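Local coordinates for ABC transporter substrate binding protein (Ribose) (Agrobacterium vitis, PDB 5DKV) that binds a sugar, captured here with alpha-D-tagatopyranose, and probably serves as the solute-binding component of an ABC transporter for carbohydrates, at residues Leu135-Ile148 with Ser295-Ile307. Residues are numbered along the deposited sequence; the frame is centred on the assembly and turned at random.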
loop_
_atom_site.group_PDB
_atom_site.type_symbol
_atom_site.label_atom_id
_atom_site.label_comp_id
_atom_site.label_asym_id
_atom_site.label_seq_id
_atom_site.Cartn_x
_atom_site.Cartn_y
_atom_site.Cartn_z
ATOM N N LEU A 135 -4.000 -2.914 18.534
ATOM C CA LEU A 135 -3.769 -1.710 19.314
ATOM C C LEU A 135 -3.757 -0.457 18.470
ATOM O O LEU A 135 -4.051 0.623 18.970
ATOM C CB LEU A 135 -2.434 -1.804 20.049
ATOM C CG LEU A 135 -2.331 -2.863 21.136
ATOM C CD1 LEU A 135 -0.880 -3.073 21.492
ATOM C CD2 LEU A 135 -3.128 -2.447 22.349
ATOM N N SER A 136 -3.410 -0.612 17.193
ATOM C CA SER A 136 -3.220 0.522 16.302
ATOM C C SER A 136 -3.272 0.110 14.858
ATOM O O SER A 136 -3.000 -1.037 14.532
ATOM C CB SER A 136 -1.886 1.184 16.607
ATOM O OG SER A 136 -1.727 2.408 15.915
ATOM N N TYR A 137 -3.607 1.076 14.002
ATOM C CA TYR A 137 -3.605 0.940 12.561
ATOM C C TYR A 137 -2.688 2.022 12.003
ATOM O O TYR A 137 -2.962 3.216 12.191
ATOM C CB TYR A 137 -5.028 1.107 11.998
ATOM C CG TYR A 137 -5.100 1.112 10.489
ATOM C CD1 TYR A 137 -4.308 0.280 9.729
ATOM C CD2 TYR A 137 -5.961 1.972 9.828
ATOM C CE1 TYR A 137 -4.380 0.289 8.332
ATOM C CE2 TYR A 137 -6.032 1.986 8.453
ATOM C CZ TYR A 137 -5.236 1.138 7.713
ATOM O OH TYR A 137 -5.299 1.153 6.342
ATOM N N ILE A 138 -1.605 1.602 11.375
ATOM C CA ILE A 138 -0.574 2.521 10.884
ATOM C C ILE A 138 -0.480 2.344 9.376
ATOM O O ILE A 138 -0.141 1.244 8.894
ATOM C CB ILE A 138 0.772 2.248 11.540
ATOM C CG1 ILE A 138 0.664 2.415 13.046
ATOM C CG2 ILE A 138 1.851 3.207 10.980
ATOM C CD1 ILE A 138 1.879 1.933 13.799
ATOM N N ALA A 139 -0.782 3.408 8.636
ATOM C CA ALA A 139 -0.902 3.309 7.181
ATOM C C ALA A 139 -0.972 4.668 6.534
ATOM O O ALA A 139 -1.107 5.677 7.230
ATOM C CB ALA A 139 -2.143 2.521 6.828
ATOM N N SER A 140 -0.939 4.718 5.208
ATOM C CA SER A 140 -1.241 5.978 4.517
ATOM C C SER A 140 -2.704 6.372 4.699
ATOM O O SER A 140 -3.533 5.539 5.038
ATOM C CB SER A 140 -0.962 5.869 3.021
ATOM O OG SER A 140 0.364 5.469 2.762
ATOM N N ASP A 141 -3.017 7.633 4.442
ATOM C CA ASP A 141 -4.389 8.067 4.325
ATOM C C ASP A 141 -4.827 7.671 2.913
ATOM O O ASP A 141 -4.644 8.440 1.970
ATOM C CB ASP A 141 -4.530 9.597 4.559
ATOM C CG ASP A 141 -5.978 10.105 4.416
ATOM O OD1 ASP A 141 -6.853 9.422 3.818
ATOM O OD2 ASP A 141 -6.256 11.232 4.896
ATOM N N ASN A 142 -5.368 6.469 2.737
ATOM C CA ASN A 142 -5.532 5.954 1.385
ATOM C C ASN A 142 -6.654 6.581 0.575
ATOM O O ASN A 142 -6.576 6.647 -0.660
ATOM C CB ASN A 142 -5.686 4.447 1.462
ATOM C CG ASN A 142 -4.371 3.788 1.732
ATOM O OD1 ASN A 142 -3.531 3.735 0.856
ATOM N ND2 ASN A 142 -4.174 3.313 2.954
ATOM N N VAL A 143 -7.675 7.106 1.253
ATOM C CA VAL A 143 -8.674 7.874 0.519
ATOM C C VAL A 143 -8.040 9.138 -0.066
ATOM O O VAL A 143 -8.259 9.448 -1.248
ATOM C CB VAL A 143 -9.876 8.268 1.405
ATOM C CG1 VAL A 143 -10.815 9.195 0.643
ATOM C CG2 VAL A 143 -10.619 7.015 1.855
ATOM N N LEU A 144 -7.263 9.856 0.753
ATOM C CA LEU A 144 -6.521 11.019 0.283
ATOM C C LEU A 144 -5.621 10.654 -0.872
ATOM O O LEU A 144 -5.512 11.414 -1.824
ATOM C CB LEU A 144 -5.684 11.652 1.421
ATOM C CG LEU A 144 -4.810 12.855 1.025
ATOM C CD1 LEU A 144 -5.643 14.043 0.539
ATOM C CD2 LEU A 144 -3.921 13.278 2.198
ATOM N N GLY A 145 -4.954 9.507 -0.776
ATOM C CA GLY A 145 -4.086 9.036 -1.846
ATOM C C GLY A 145 -4.809 8.992 -3.186
ATOM O O GLY A 145 -4.285 9.409 -4.231
ATOM N N GLY A 146 -6.032 8.488 -3.140
ATOM C CA GLY A 146 -6.879 8.440 -4.322
ATOM C C GLY A 146 -7.263 9.812 -4.852
ATOM O O GLY A 146 -7.318 10.043 -6.069
ATOM N N GLU A 147 -7.579 10.724 -3.934
ATOM C CA GLU A 147 -7.981 12.066 -4.320
ATOM C C GLU A 147 -6.810 12.783 -4.978
ATOM O O GLU A 147 -6.974 13.472 -5.997
ATOM C CB GLU A 147 -8.485 12.845 -3.097
ATOM C CG GLU A 147 -9.741 12.236 -2.462
ATOM C CD GLU A 147 -10.095 12.880 -1.110
ATOM O OE1 GLU A 147 -9.175 13.207 -0.317
ATOM O OE2 GLU A 147 -11.298 13.058 -0.831
ATOM N N ILE A 148 -5.622 12.599 -4.410
ATOM C CA ILE A 148 -4.382 13.143 -4.992
ATOM C C ILE A 148 -4.096 12.576 -6.380
ATOM O O ILE A 148 -3.774 13.320 -7.319
ATOM C CB ILE A 148 -3.165 12.878 -4.059
ATOM C CG1 ILE A 148 -3.303 13.741 -2.805
ATOM C CG2 ILE A 148 -1.834 13.161 -4.780
ATOM C CD1 ILE A 148 -2.240 13.470 -1.708
ATOM N N SER A 295 1.038 3.820 26.582
ATOM C CA SER A 295 -0.107 3.881 25.694
ATOM C C SER A 295 0.339 4.386 24.338
ATOM O O SER A 295 1.292 5.196 24.259
ATOM C CB SER A 295 -1.189 4.802 26.260
ATOM O OG SER A 295 -0.737 6.138 26.374
ATOM N N ILE A 296 -0.340 3.918 23.278
ATOM C CA ILE A 296 -0.001 4.306 21.923
ATOM C C ILE A 296 -1.257 4.742 21.156
ATOM O O ILE A 296 -2.378 4.323 21.484
ATOM C CB ILE A 296 0.718 3.158 21.182
ATOM C CG1 ILE A 296 -0.201 1.952 20.970
ATOM C CG2 ILE A 296 1.982 2.742 21.936
ATOM C CD1 ILE A 296 0.399 0.910 20.010
ATOM N N PRO A 297 -1.086 5.593 20.134
ATOM C CA PRO A 297 -2.244 6.030 19.331
ATOM C C PRO A 297 -2.921 4.862 18.617
ATOM O O PRO A 297 -2.243 3.932 18.202
ATOM C CB PRO A 297 -1.642 6.977 18.289
ATOM C CG PRO A 297 -0.250 7.238 18.715
ATOM C CD PRO A 297 0.183 6.143 19.642
ATOM N N THR A 298 -4.240 4.899 18.455
ATOM C CA THR A 298 -4.920 3.819 17.744
ATOM C C THR A 298 -4.802 3.996 16.247
ATOM O O THR A 298 -5.135 3.081 15.478
ATOM C CB THR A 298 -6.410 3.750 18.082
ATOM O OG1 THR A 298 -7.009 4.975 17.716
ATOM C CG2 THR A 298 -6.644 3.527 19.576
ATOM N N LYS A 299 -4.350 5.177 15.832
ATOM C CA LYS A 299 -4.062 5.453 14.416
ATOM C C LYS A 299 -2.832 6.318 14.204
ATOM O O LYS A 299 -2.650 7.315 14.885
ATOM C CB LYS A 299 -5.238 6.159 13.761
ATOM C CG LYS A 299 -6.463 5.305 13.628
ATOM C CD LYS A 299 -7.579 6.076 12.917
ATOM C CE LYS A 299 -8.879 5.277 12.875
ATOM N NZ LYS A 299 -9.408 4.994 14.246
ATOM N N ILE A 300 -1.987 5.931 13.255
ATOM C CA ILE A 300 -0.943 6.827 12.773
ATOM C C ILE A 300 -1.005 6.821 11.265
ATOM O O ILE A 300 -0.908 5.750 10.639
ATOM C CB ILE A 300 0.472 6.410 13.240
ATOM C CG1 ILE A 300 0.503 6.224 14.745
ATOM C CG2 ILE A 300 1.498 7.464 12.799
ATOM C CD1 ILE A 300 1.853 5.756 15.290
ATOM N N GLY A 301 -1.185 8.012 10.704
ATOM C CA GLY A 301 -1.314 8.204 9.271
ATOM C C GLY A 301 0.000 8.706 8.705
ATOM O O GLY A 301 0.516 9.711 9.158
ATOM N N THR A 302 0.542 8.002 7.718
ATOM C CA THR A 302 1.833 8.366 7.137
ATOM C C THR A 302 1.555 9.031 5.793
ATOM O O THR A 302 0.492 8.839 5.229
ATOM C CB THR A 302 2.747 7.140 6.991
ATOM O OG1 THR A 302 2.088 6.138 6.209
ATOM C CG2 THR A 302 3.051 6.559 8.382
ATOM N N GLY A 303 2.505 9.805 5.293
ATOM C CA GLY A 303 2.251 10.694 4.165
ATOM C C GLY A 303 2.608 10.180 2.789
ATOM O O GLY A 303 2.960 9.019 2.622
ATOM N N PHE A 304 2.500 11.075 1.810
ATOM C CA PHE A 304 2.843 10.772 0.433
ATOM C C PHE A 304 3.940 11.709 -0.043
ATOM O O PHE A 304 4.092 12.835 0.447
ATOM C CB PHE A 304 1.638 10.922 -0.494
ATOM C CG PHE A 304 0.478 10.095 -0.106
ATOM C CD1 PHE A 304 0.518 8.733 -0.289
ATOM C CD2 PHE A 304 -0.650 10.669 0.424
ATOM C CE1 PHE A 304 -0.553 7.951 0.061
ATOM C CE2 PHE A 304 -1.712 9.908 0.763
ATOM C CZ PHE A 304 -1.669 8.542 0.592
ATOM N N THR A 305 4.709 11.214 -1.001
ATOM C CA THR A 305 5.645 12.020 -1.768
ATOM C C THR A 305 5.254 11.876 -3.231
ATOM O O THR A 305 5.302 10.773 -3.775
ATOM C CB THR A 305 7.095 11.572 -1.548
ATOM O OG1 THR A 305 7.456 11.744 -0.171
ATOM C CG2 THR A 305 8.065 12.375 -2.410
ATOM N N VAL A 306 4.858 12.983 -3.853
ATOM C CA VAL A 306 4.488 12.978 -5.271
ATOM C C VAL A 306 5.749 13.205 -6.108
ATOM O O VAL A 306 6.420 14.220 -5.971
ATOM C CB VAL A 306 3.427 14.032 -5.564
ATOM C CG1 VAL A 306 2.998 13.970 -7.035
ATOM C CG2 VAL A 306 2.199 13.807 -4.639
ATOM N N ILE A 307 6.077 12.216 -6.937
ATOM C CA ILE A 307 7.296 12.211 -7.728
ATOM C C ILE A 307 6.940 12.476 -9.187
ATOM O O ILE A 307 6.026 11.857 -9.748
ATOM C CB ILE A 307 8.079 10.858 -7.597
ATOM C CG1 ILE A 307 8.277 10.498 -6.125
ATOM C CG2 ILE A 307 9.449 10.961 -8.312
ATOM C CD1 ILE A 307 8.980 9.145 -5.894
HETATM O O HOH W 1 -3.868 1.972 21.393
HETATM O O HOH W 2 2.605 6.505 3.549
#
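Tyr137 and Ala139 exchange backbone hydrogen bonds with Thr298, Ile300 and Thr302, joining strands 137-140 and 299-302 in parallel, their axes 17° apart, with Tyr137 beside Lys299. Tyr137 N donates to Thr298 O (2.9 Å), Ile300 N to Tyr137 O, Ala139 N to Ile300 O and Thr302 N to Ala139 O (2.9 Å). Next to Tyr137, a chi1 of -171° turns Ser136 OG away from its own N and towards the neighbouring segment, where it donates to Pro297 O at 2.8 Å; a water bridges Leu135 O and Ile296 O. Ile138 and Ile300 lie side by side on one face of the sheet, Ile138 CG1 4.0 Å from Ile300 CB and their CD1 methyls also touching. A second water joins Ser140 OG, Thr302 OG1 and Gly303 O; Ser140 OG is also hydrogen-bonded to OE1 of Gln274, a tagatose-pocket residue. The Phe304 ring wedges against the start of helix 142-156: Asp141 O meets its edge in plane, 3.3 Å from CZ, while Gly145 CA approaches CZ obliquely at 3.5 Å. Ile148 CD1 packs on Phe304 CD2 (3.9 Å), and Ile148 CG2 meets Val306 CG2. Asp141 N-caps this helix, its OD1 accepting from Leu144 N. Strand 112-115 flanks strand 137-140 on its other side, helix 276-291 packs against Leu135, Ile296 and Thr302, and strand 270-273 lies against Phe304 and Val306, an arrangement consistent with adjacent interlobe hinge crossings of a periplasmic binding protein.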